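Local coordinates for translation initiation factor eIF2b-like protein (Chaetomium thermophilum, PDB 4ZEM), which serves as the beta subunit of eIF2B, the heterodecameric complex that probably acts as guanine nucleotide exchange factor for eIF2 in translation initiation, at residues Q188-D193 with V265-F270; D193-Y198 with R215-I220; F207-A212 with K241-A246; A260-V265 with Y297-I302. All coordinates share one frame; numbering follows the deposited sequence.

How the contacts relate
The four contacts lie around one mixed beta-sheet. Contacts 1 and 2 share D193, and their centres are about 5 Å apart; strands 194-198 and 267-271 are neighbours in the sheet. Contact 4 shares V265 with contact 1, about 9 Å away between centres, and leads to the next strand, 301-304. Contact 3 lies in the helix layer over one face. Its F207 packs on I189 and I269 of contact 1, and its L208 on V219 of contact 2. Y261 and R264 of contact 4 meet Y194 of contact 2. Contacts 3 and 4 do not touch; their centres are about 21 Å apart.

Contact 1 of 4, residues Q188-D193 with V265-F270; sequences QIHPGD and VNKVIF
D193 and N266 bring the two backbones closest, with their CA atoms 5.9 Å apart, where the type II turn H190-D193 meets the residue before strand 267-271. K267 carries most of the contact. Its chain bends at chi3 (57°), which turns CE toward D193 OD2, 3.2 Å away. The ammonium end lies between two acceptors. NZ donates to Q188 O at 2.7 Å, and the nitrogen stands nearly in line with the carbonyl bond. It also forms a salt bridge to D193 OD2 at 2.9 Å, on the syn side of the carboxylate. Q188 closes helix 185-188, so the lysine would add positive charge beside that helix end.

D193 OD2 is gripped twice. The backbone N of H190 donates to it at 3.0 Å from well above the carboxylate plane, and K267 NZ comes from the opposite face. The H190 bond lies within the turn and holds OD2 toward the lysine.

The contact sits at the N-terminal ends of neighbouring parallel strands, 194-198 and 267-271, in a Rossmann-like sheet. N266 lies just before strand 267-271, at the same end of the sheet. Its amide plane lies 27° from the D193 carboxylate, and its OD1 is 3.4 Å from D193 CA. That OD1 accepts the backbone N-H of Y194. It also accepts from a water 2.8 Å from N266 OD1; the same water donates a weak bond to G192 O.

The apolar part is small across these two segments. I189 CD1 meets I269 CD1 at 4.5 Å, and F207 of helix 202-214 packs on both isoleucines.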
# COMPACT_ATOMS: atom_id res chain seq x y z
N GLN A 188 7.79 0.38 -19.73
CA GLN A 188 9.05 0.45 -18.98
C GLN A 188 10.17 -0.44 -19.51
O GLN A 188 11.33 -0.03 -19.50
CB GLN A 188 8.80 0.13 -17.51
CG GLN A 188 8.31 1.33 -16.72
CD GLN A 188 9.29 2.48 -16.78
OE1 GLN A 188 10.47 2.31 -16.47
NE2 GLN A 188 8.82 3.66 -17.18
N ILE A 189 9.83 -1.65 -19.95
CA ILE A 189 10.83 -2.59 -20.47
C ILE A 189 10.80 -2.74 -21.98
O ILE A 189 9.75 -2.97 -22.58
CB ILE A 189 10.69 -3.98 -19.84
CG1 ILE A 189 11.08 -3.92 -18.38
CG2 ILE A 189 11.61 -4.98 -20.52
CD1 ILE A 189 9.95 -4.12 -17.49
N HIS A 190 11.98 -2.64 -22.59
CA HIS A 190 12.12 -2.73 -24.04
C HIS A 190 12.84 -4.02 -24.43
O HIS A 190 13.51 -4.64 -23.60
CB HIS A 190 12.86 -1.49 -24.55
CG HIS A 190 12.31 -0.21 -24.02
ND1 HIS A 190 13.00 0.59 -23.14
CD2 HIS A 190 11.11 0.39 -24.21
CE1 HIS A 190 12.26 1.64 -22.82
NE2 HIS A 190 11.11 1.54 -23.46
N PRO A 191 12.68 -4.44 -25.70
CA PRO A 191 13.34 -5.67 -26.16
C PRO A 191 14.85 -5.64 -25.92
O PRO A 191 15.50 -4.63 -26.20
CB PRO A 191 13.02 -5.69 -27.66
CG PRO A 191 11.69 -5.00 -27.73
CD PRO A 191 11.80 -3.88 -26.74
N GLY A 192 15.39 -6.75 -25.40
CA GLY A 192 16.81 -6.87 -25.14
C GLY A 192 17.29 -6.19 -23.86
O GLY A 192 18.49 -6.18 -23.57
N ASP A 193 16.36 -5.64 -23.09
CA ASP A 193 16.73 -4.95 -21.85
C ASP A 193 17.40 -5.90 -20.86
O ASP A 193 17.02 -7.07 -20.74
CB ASP A 193 15.50 -4.33 -21.18
CG ASP A 193 15.35 -2.85 -21.50
OD1 ASP A 193 16.15 -2.31 -22.30
OD2 ASP A 193 14.41 -2.24 -20.94
N VAL A 265 23.80 -3.47 -16.83
CA VAL A 265 22.33 -3.46 -16.84
C VAL A 265 21.74 -2.19 -17.46
O VAL A 265 22.40 -1.15 -17.51
CB VAL A 265 21.73 -3.65 -15.42
CG1 VAL A 265 22.52 -4.69 -14.64
CG2 VAL A 265 21.68 -2.33 -14.67
N ASN A 266 20.53 -2.29 -18.00
CA ASN A 266 19.82 -1.14 -18.55
C ASN A 266 19.06 -0.33 -17.50
O ASN A 266 19.00 0.90 -17.58
CB ASN A 266 18.87 -1.60 -19.64
CG ASN A 266 19.60 -2.11 -20.86
OD1 ASN A 266 19.60 -3.30 -21.15
ND2 ASN A 266 20.23 -1.20 -21.59
N LYS A 267 18.45 -1.02 -16.55
CA LYS A 267 17.66 -0.36 -15.52
C LYS A 267 17.58 -1.21 -14.26
O LYS A 267 17.77 -2.43 -14.30
CB LYS A 267 16.25 -0.05 -16.02
CG LYS A 267 15.51 -1.25 -16.57
CD LYS A 267 14.45 -0.81 -17.57
CE LYS A 267 15.06 -0.00 -18.70
NZ LYS A 267 14.04 0.38 -19.71
N VAL A 268 17.31 -0.54 -13.14
CA VAL A 268 17.16 -1.18 -11.84
C VAL A 268 15.75 -0.97 -11.32
O VAL A 268 15.25 0.16 -11.33
CB VAL A 268 18.17 -0.63 -10.81
CG1 VAL A 268 17.96 -1.32 -9.47
CG2 VAL A 268 19.61 -0.81 -11.30
N ILE A 269 15.13 -2.04 -10.85
CA ILE A 269 13.76 -2.00 -10.37
C ILE A 269 13.67 -2.45 -8.91
O ILE A 269 14.25 -3.47 -8.54
CB ILE A 269 12.83 -2.87 -11.25
CG1 ILE A 269 12.79 -2.29 -12.67
CG2 ILE A 269 11.43 -2.92 -10.69
CD1 ILE A 269 11.89 -3.05 -13.61
N PHE A 270 12.95 -1.69 -8.09
CA PHE A 270 12.73 -2.04 -6.69
C PHE A 270 11.25 -2.04 -6.33
O PHE A 270 10.46 -1.27 -6.87
CB PHE A 270 13.37 -1.02 -5.73
CG PHE A 270 14.85 -0.89 -5.84
CD1 PHE A 270 15.41 0.19 -6.50
CD2 PHE A 270 15.69 -1.79 -5.22
CE1 PHE A 270 16.77 0.34 -6.58
CE2 PHE A 270 17.06 -1.64 -5.29
CZ PHE A 270 17.60 -0.58 -5.98
O HOH W 1 21.30 -4.53 -23.04

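Contact 2 of 4, residues D193-Y198 with R215-I220; sequences DYVLAY and RRFTVI
Y194 pairs with T218, V195 with V219 and L196 with I220 in parallel bridges between strands 194-198 and 218-220. This is the strand pair of a beta-alpha-beta unit, connected through helix 202-214. The strand segments run 31° apart. Four backbone bonds join them: T218 N to D193 O, V195 N to T218 O, I220 N to V195 O and A197 N to I220 O.

The Y194 side chain leaves the sheet on the same face as T218 and I220. Its CB lies 4.0 Å from I220 CD1, and the same methyl comes to 3.7 Å from Y194 CD1, obliquely to the ring. Further out, the ring lies side by side with T218. T218 CB sits over one face, 4.0 Å from the ring centroid and toward the rim, in a CH-pi contact. CE2 is 3.7 Å from T218 OG1, while CE1 approaches T218 CG2. Beyond the segments, R264 makes a cation-pi contact with the ring.

L196 crosses I220 at about a right angle on this face, with CD2 3.6 Å from I220 CG2. The other face carries V195 and V219. V195 CG2 meets F217 CD2 obliquely at 4.0 Å, and A197 CB touches V219 CG1. At the tip of Y194, one water lies 3.0 Å from Y194 OH and 2.8 Å from T218 OG1, bridging the two hydroxyls.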
# COMPACT_ATOMS: atom_id res chain seq x y z
N ASP A 193 16.36 -5.64 -23.09
CA ASP A 193 16.73 -4.95 -21.85
C ASP A 193 17.40 -5.90 -20.86
O ASP A 193 17.02 -7.07 -20.74
CB ASP A 193 15.50 -4.33 -21.18
CG ASP A 193 15.35 -2.85 -21.50
OD1 ASP A 193 16.15 -2.31 -22.30
OD2 ASP A 193 14.41 -2.24 -20.94
N TYR A 194 18.38 -5.37 -20.15
CA TYR A 194 18.97 -6.07 -19.02
C TYR A 194 18.45 -5.39 -17.77
O TYR A 194 18.84 -4.26 -17.45
CB TYR A 194 20.49 -6.01 -19.10
CG TYR A 194 21.10 -7.25 -19.71
CD1 TYR A 194 22.06 -7.99 -19.02
CD2 TYR A 194 20.76 -7.64 -21.00
CE1 TYR A 194 22.63 -9.11 -19.60
CE2 TYR A 194 21.31 -8.77 -21.57
CZ TYR A 194 22.24 -9.50 -20.88
OH TYR A 194 22.79 -10.61 -21.47
N VAL A 195 17.56 -6.08 -17.06
CA VAL A 195 16.86 -5.49 -15.93
C VAL A 195 17.33 -6.08 -14.62
O VAL A 195 17.20 -7.28 -14.37
CB VAL A 195 15.33 -5.71 -16.06
CG1 VAL A 195 14.60 -5.17 -14.84
CG2 VAL A 195 14.80 -5.07 -17.34
N LEU A 196 17.85 -5.22 -13.76
CA LEU A 196 18.36 -5.65 -12.47
C LEU A 196 17.23 -5.52 -11.45
O LEU A 196 16.74 -4.43 -11.18
CB LEU A 196 19.60 -4.84 -12.09
CG LEU A 196 20.39 -5.05 -10.78
CD1 LEU A 196 19.72 -4.45 -9.56
CD2 LEU A 196 20.73 -6.52 -10.56
N ALA A 197 16.80 -6.66 -10.90
CA ALA A 197 15.75 -6.66 -9.89
C ALA A 197 16.35 -6.99 -8.55
O ALA A 197 16.80 -8.11 -8.32
CB ALA A 197 14.66 -7.67 -10.25
N TYR A 198 16.31 -6.03 -7.63
CA TYR A 198 16.96 -6.23 -6.35
C TYR A 198 15.92 -6.74 -5.37
O TYR A 198 14.93 -6.06 -5.10
CB TYR A 198 17.60 -4.93 -5.84
CG TYR A 198 18.24 -5.08 -4.48
CD1 TYR A 198 19.58 -5.42 -4.38
CD2 TYR A 198 17.51 -4.90 -3.31
CE1 TYR A 198 20.19 -5.58 -3.15
CE2 TYR A 198 18.11 -5.06 -2.07
CZ TYR A 198 19.45 -5.40 -2.00
OH TYR A 198 20.07 -5.55 -0.78
N ARG A 215 7.46 -8.96 -24.01
CA ARG A 215 8.82 -8.52 -24.31
C ARG A 215 9.82 -9.66 -24.15
O ARG A 215 9.63 -10.56 -23.33
CB ARG A 215 9.24 -7.36 -23.38
CG ARG A 215 8.47 -6.08 -23.59
CD ARG A 215 9.13 -5.27 -24.66
NE ARG A 215 8.54 -3.94 -24.79
CZ ARG A 215 7.54 -3.66 -25.62
NH1 ARG A 215 7.04 -4.60 -26.40
NH2 ARG A 215 7.07 -2.42 -25.68
N ARG A 216 10.90 -9.59 -24.92
CA ARG A 216 11.98 -10.55 -24.78
C ARG A 216 13.15 -9.81 -24.12
O ARG A 216 13.69 -8.86 -24.70
CB ARG A 216 12.38 -11.12 -26.14
CG ARG A 216 13.41 -12.24 -26.09
CD ARG A 216 14.45 -12.10 -27.20
NE ARG A 216 15.19 -10.85 -27.09
CZ ARG A 216 15.36 -9.98 -28.08
NH1 ARG A 216 14.83 -10.20 -29.27
NH2 ARG A 216 16.07 -8.87 -27.87
N PHE A 217 13.55 -10.23 -22.93
CA PHE A 217 14.59 -9.52 -22.19
C PHE A 217 15.25 -10.41 -21.13
O PHE A 217 14.97 -11.60 -21.04
CB PHE A 217 14.03 -8.24 -21.53
CG PHE A 217 12.98 -8.50 -20.48
CD1 PHE A 217 11.70 -8.90 -20.83
CD2 PHE A 217 13.26 -8.26 -19.13
CE1 PHE A 217 10.73 -9.12 -19.85
CE2 PHE A 217 12.29 -8.46 -18.16
CZ PHE A 217 11.02 -8.90 -18.52
N THR A 218 16.17 -9.82 -20.38
CA THR A 218 16.93 -10.54 -19.36
C THR A 218 16.72 -9.93 -17.98
O THR A 218 16.80 -8.71 -17.80
CB THR A 218 18.44 -10.55 -19.71
OG1 THR A 218 18.62 -11.18 -20.99
CG2 THR A 218 19.24 -11.30 -18.67
N VAL A 219 16.50 -10.79 -16.99
CA VAL A 219 16.34 -10.32 -15.62
C VAL A 219 17.51 -10.78 -14.76
O VAL A 219 17.85 -11.96 -14.71
CB VAL A 219 15.01 -10.83 -15.01
CG1 VAL A 219 14.91 -10.48 -13.53
CG2 VAL A 219 13.85 -10.25 -15.77
N ILE A 220 18.12 -9.83 -14.06
CA ILE A 220 19.22 -10.12 -13.16
C ILE A 220 18.73 -10.01 -11.72
O ILE A 220 18.20 -8.97 -11.31
CB ILE A 220 20.42 -9.18 -13.38
CG1 ILE A 220 20.93 -9.26 -14.82
CG2 ILE A 220 21.54 -9.50 -12.39
CD1 ILE A 220 20.30 -8.25 -15.76
O HOH W 2 20.62 -12.50 -22.40

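Contact 3 of 4, residues F207-A212 with K241-A246; sequences FLVKAA and KKLNAA
V209 and L243, like A212 and A246, face each other between two nearly parallel helices. Helices 202-214 and 237-246 lie on one face of the Rossmann-like sheet, each following a strand of it. Here their segment axes are 9.5 Å apart and only 12° from parallel.

The contact is apolar, and no hydrogen bond crosses it. L243 supplies the central branch. Its CD2 lies against the other helix, 4.0 Å from the backbone O of L208, 4.1 Å from L208 CB and 4.2 Å from V209 CG2. A212 CB is 4.5 Å from L243 CD2. On the sheet side, V219 of strand 218-222 touches both L208 and L243, so the two leucines rest on the same strand.

The aliphatic part of a lysine makes the second kind of contact. K242 is extended beyond CG and crosses V209 at about a right angle. Its CD is 4.0 Å from V209 CG2, and its CE lies equally near V209 CG1. K242 itself is exposed.

Small side chains make the third kind. The closest backbone approach is here, with CA atoms of A212 and A246 5.8 Å apart. The CB of A212 meets the CB of A246 at 3.5 Å.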
# COMPACT_ATOMS: atom_id res chain seq x y z
N PHE A 207 5.05 -7.85 -12.17
CA PHE A 207 5.50 -6.91 -13.17
C PHE A 207 6.41 -7.57 -14.21
O PHE A 207 6.22 -7.41 -15.42
CB PHE A 207 6.22 -5.76 -12.47
CG PHE A 207 6.70 -4.67 -13.39
CD1 PHE A 207 5.86 -3.63 -13.75
CD2 PHE A 207 8.01 -4.67 -13.86
CE1 PHE A 207 6.31 -2.62 -14.58
CE2 PHE A 207 8.46 -3.66 -14.68
CZ PHE A 207 7.61 -2.63 -15.05
N LEU A 208 7.39 -8.34 -13.74
CA LEU A 208 8.32 -9.01 -14.64
C LEU A 208 7.65 -10.08 -15.49
O LEU A 208 7.89 -10.18 -16.70
CB LEU A 208 9.47 -9.63 -13.85
CG LEU A 208 10.39 -8.62 -13.16
CD1 LEU A 208 11.41 -9.36 -12.30
CD2 LEU A 208 11.06 -7.70 -14.17
N VAL A 209 6.78 -10.87 -14.85
CA VAL A 209 6.05 -11.93 -15.54
C VAL A 209 5.14 -11.38 -16.63
O VAL A 209 5.05 -11.94 -17.73
CB VAL A 209 5.23 -12.78 -14.53
CG1 VAL A 209 4.14 -13.59 -15.21
CG2 VAL A 209 6.17 -13.69 -13.74
N LYS A 210 4.48 -10.25 -16.35
CA LYS A 210 3.60 -9.61 -17.32
C LYS A 210 4.44 -9.10 -18.49
O LYS A 210 4.07 -9.27 -19.65
CB LYS A 210 2.83 -8.46 -16.66
CG LYS A 210 1.50 -8.11 -17.33
CD LYS A 210 1.61 -7.46 -18.69
CE LYS A 210 0.24 -7.08 -19.20
NZ LYS A 210 -0.69 -8.24 -19.21
N ALA A 211 5.57 -8.49 -18.17
CA ALA A 211 6.45 -7.94 -19.19
C ALA A 211 6.95 -9.04 -20.12
O ALA A 211 7.04 -8.86 -21.33
CB ALA A 211 7.63 -7.22 -18.53
N ALA A 212 7.22 -10.21 -19.54
CA ALA A 212 7.71 -11.36 -20.29
C ALA A 212 6.71 -11.79 -21.35
O ALA A 212 7.09 -12.33 -22.39
CB ALA A 212 8.00 -12.51 -19.34
N LYS A 241 12.01 -19.96 -12.73
CA LYS A 241 11.40 -20.99 -13.54
C LYS A 241 10.26 -20.41 -14.35
O LYS A 241 10.10 -20.73 -15.52
CB LYS A 241 10.89 -22.12 -12.65
CG LYS A 241 10.36 -23.33 -13.41
CD LYS A 241 10.00 -24.46 -12.47
CE LYS A 241 9.55 -25.69 -13.24
NZ LYS A 241 9.43 -26.87 -12.34
N LYS A 242 9.47 -19.54 -13.73
CA LYS A 242 8.37 -18.91 -14.42
C LYS A 242 8.84 -17.99 -15.54
O LYS A 242 8.27 -17.97 -16.62
CB LYS A 242 7.46 -18.17 -13.44
CG LYS A 242 6.06 -17.95 -13.96
CD LYS A 242 5.14 -17.42 -12.88
CE LYS A 242 3.74 -17.18 -13.41
NZ LYS A 242 2.90 -16.44 -12.44
N LEU A 243 9.90 -17.24 -15.28
CA LEU A 243 10.46 -16.31 -16.26
C LEU A 243 11.07 -17.01 -17.46
O LEU A 243 10.91 -16.58 -18.59
CB LEU A 243 11.49 -15.39 -15.61
CG LEU A 243 10.97 -14.30 -14.69
CD1 LEU A 243 12.11 -13.53 -14.06
CD2 LEU A 243 10.04 -13.36 -15.45
N ASN A 244 11.79 -18.09 -17.19
CA ASN A 244 12.44 -18.86 -18.24
C ASN A 244 11.43 -19.47 -19.21
O ASN A 244 11.66 -19.49 -20.42
CB ASN A 244 13.31 -19.97 -17.64
CG ASN A 244 14.49 -19.43 -16.85
OD1 ASN A 244 14.95 -18.30 -17.07
ND2 ASN A 244 15.00 -20.24 -15.92
N ALA A 245 10.30 -19.94 -18.68
CA ALA A 245 9.26 -20.53 -19.52
C ALA A 245 8.62 -19.47 -20.41
O ALA A 245 8.17 -19.76 -21.52
CB ALA A 245 8.22 -21.22 -18.66
N ALA A 246 8.58 -18.25 -19.91
CA ALA A 246 7.97 -17.13 -20.61
C ALA A 246 8.85 -16.66 -21.77
O ALA A 246 8.39 -15.98 -22.68
CB ALA A 246 7.70 -15.99 -19.65

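Contact 4 of 4, residues A260-V265 with Y297-I302; sequences AYIPRV and YLKPVI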
# COMPACT_ATOMS: atom_id res chain seq x y z
N ALA A 260 30.30 -4.35 -9.53
CA ALA A 260 31.00 -4.57 -10.78
C ALA A 260 30.04 -4.73 -11.97
O ALA A 260 30.35 -4.32 -13.08
CB ALA A 260 31.92 -5.77 -10.68
N TYR A 261 28.88 -5.33 -11.72
CA TYR A 261 27.99 -5.72 -12.82
C TYR A 261 26.92 -4.70 -13.20
O TYR A 261 26.40 -4.76 -14.31
CB TYR A 261 27.29 -7.04 -12.44
CG TYR A 261 26.46 -7.64 -13.55
CD1 TYR A 261 27.03 -8.48 -14.49
CD2 TYR A 261 25.10 -7.35 -13.66
CE1 TYR A 261 26.28 -9.03 -15.51
CE2 TYR A 261 24.35 -7.88 -14.69
CZ TYR A 261 24.95 -8.73 -15.61
OH TYR A 261 24.21 -9.28 -16.63
N ILE A 262 26.66 -3.71 -12.34
CA ILE A 262 25.65 -2.69 -12.64
C ILE A 262 25.84 -1.92 -13.96
O ILE A 262 24.86 -1.66 -14.65
CB ILE A 262 25.52 -1.69 -11.47
CG1 ILE A 262 24.94 -2.42 -10.25
CG2 ILE A 262 24.62 -0.52 -11.84
CD1 ILE A 262 23.94 -1.63 -9.43
N PRO A 263 27.09 -1.59 -14.34
CA PRO A 263 27.25 -0.91 -15.64
C PRO A 263 26.66 -1.66 -16.83
O PRO A 263 26.21 -1.02 -17.78
CB PRO A 263 28.76 -0.82 -15.77
CG PRO A 263 29.18 -0.67 -14.36
CD PRO A 263 28.36 -1.62 -13.60
N ARG A 264 26.69 -2.99 -16.80
CA ARG A 264 26.03 -3.80 -17.82
C ARG A 264 24.52 -3.53 -17.95
O ARG A 264 24.01 -3.45 -19.07
CB ARG A 264 26.29 -5.29 -17.56
CG ARG A 264 25.60 -6.22 -18.56
CD ARG A 264 26.05 -5.90 -20.00
NE ARG A 264 25.57 -6.85 -21.00
CZ ARG A 264 24.52 -6.66 -21.79
NH1 ARG A 264 24.17 -7.59 -22.67
NH2 ARG A 264 23.79 -5.56 -21.69
N VAL A 265 23.80 -3.47 -16.83
CA VAL A 265 22.33 -3.46 -16.84
C VAL A 265 21.74 -2.19 -17.46
O VAL A 265 22.40 -1.15 -17.51
CB VAL A 265 21.73 -3.65 -15.42
CG1 VAL A 265 22.52 -4.69 -14.64
CG2 VAL A 265 21.68 -2.33 -14.67
N TYR A 297 26.14 5.18 -12.58
CA TYR A 297 26.35 4.77 -13.96
C TYR A 297 25.19 5.13 -14.88
O TYR A 297 25.01 4.51 -15.94
CB TYR A 297 26.65 3.27 -14.03
CG TYR A 297 28.03 2.93 -13.53
CD1 TYR A 297 28.25 2.53 -12.22
CD2 TYR A 297 29.14 3.04 -14.38
CE1 TYR A 297 29.52 2.23 -11.76
CE2 TYR A 297 30.41 2.75 -13.93
CZ TYR A 297 30.60 2.34 -12.62
OH TYR A 297 31.86 2.04 -12.17
N LEU A 298 24.37 6.10 -14.46
CA LEU A 298 23.28 6.64 -15.28
C LEU A 298 22.22 5.58 -15.57
O LEU A 298 21.55 5.63 -16.60
CB LEU A 298 23.81 7.21 -16.61
CG LEU A 298 24.54 8.55 -16.62
CD1 LEU A 298 24.83 8.97 -18.06
CD2 LEU A 298 23.74 9.63 -15.90
N LYS A 299 22.06 4.63 -14.66
CA LYS A 299 21.03 3.61 -14.82
C LYS A 299 19.77 4.09 -14.12
O LYS A 299 19.79 4.38 -12.92
CB LYS A 299 21.49 2.27 -14.24
CG LYS A 299 22.84 1.79 -14.74
CD LYS A 299 22.87 1.76 -16.26
CE LYS A 299 24.20 1.21 -16.76
NZ LYS A 299 24.24 1.20 -18.25
N PRO A 300 18.65 4.14 -14.87
CA PRO A 300 17.37 4.58 -14.30
C PRO A 300 16.92 3.69 -13.15
O PRO A 300 16.93 2.46 -13.26
CB PRO A 300 16.41 4.47 -15.49
CG PRO A 300 17.29 4.62 -16.68
CD PRO A 300 18.55 3.90 -16.31
N VAL A 301 16.49 4.32 -12.07
CA VAL A 301 16.02 3.60 -10.90
C VAL A 301 14.51 3.72 -10.87
O VAL A 301 13.97 4.83 -10.81
CB VAL A 301 16.62 4.15 -9.60
CG1 VAL A 301 16.01 3.46 -8.40
CG2 VAL A 301 18.13 3.98 -9.59
N ILE A 302 13.83 2.58 -10.93
CA ILE A 302 12.38 2.55 -10.98
C ILE A 302 11.84 1.90 -9.71
O ILE A 302 12.22 0.78 -9.35
CB ILE A 302 11.82 1.78 -12.21
CG1 ILE A 302 12.31 2.37 -13.53
CG2 ILE A 302 10.30 1.79 -12.22
CD1 ILE A 302 13.57 1.74 -14.08
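P263 CG lies over one face of the Y297 ring, 3.5 Å above its plane and close to its centre. The approach is only 7° off the ring normal, a CH-pi contact from the pyrrolidine ring. All six ring carbons are within about 4 Å of CG, with CE2 and CD2 at 3.7 Å. Within 260-265 itself, and not across the contact, R264 CB sits over the centre of the Y261 ring.

K299 makes the polar part of the contact. Its CG is anti to the carbonyl carbon (chi1 -53°), and the chain bends at chi2, which places CD near V265 O. NZ then reaches two backbone oxygens of the other segment. It donates to P263 O at 3.0 Å, standing tilted out of the carbonyl plane. A weaker bond goes to V265 O at 3.1 Å. The ammonium group thus links the carbonyls of P263 and V265. Its charge would be partly offset by these two oxygens.

The lysine stem packs as well. I262 CG2 meets K299 CG at 4.1 Å as the two side chains slide past each other in opposite directions. A293 of helix 287-296 also touches I262.

L298, at positive phi, is the C-prime residue of a Schellman motif that ends helix 287-296. Residues 297-300 then lead into strand 301-304, a helix-to-strand connection of the Rossmann-like alpha/beta fold.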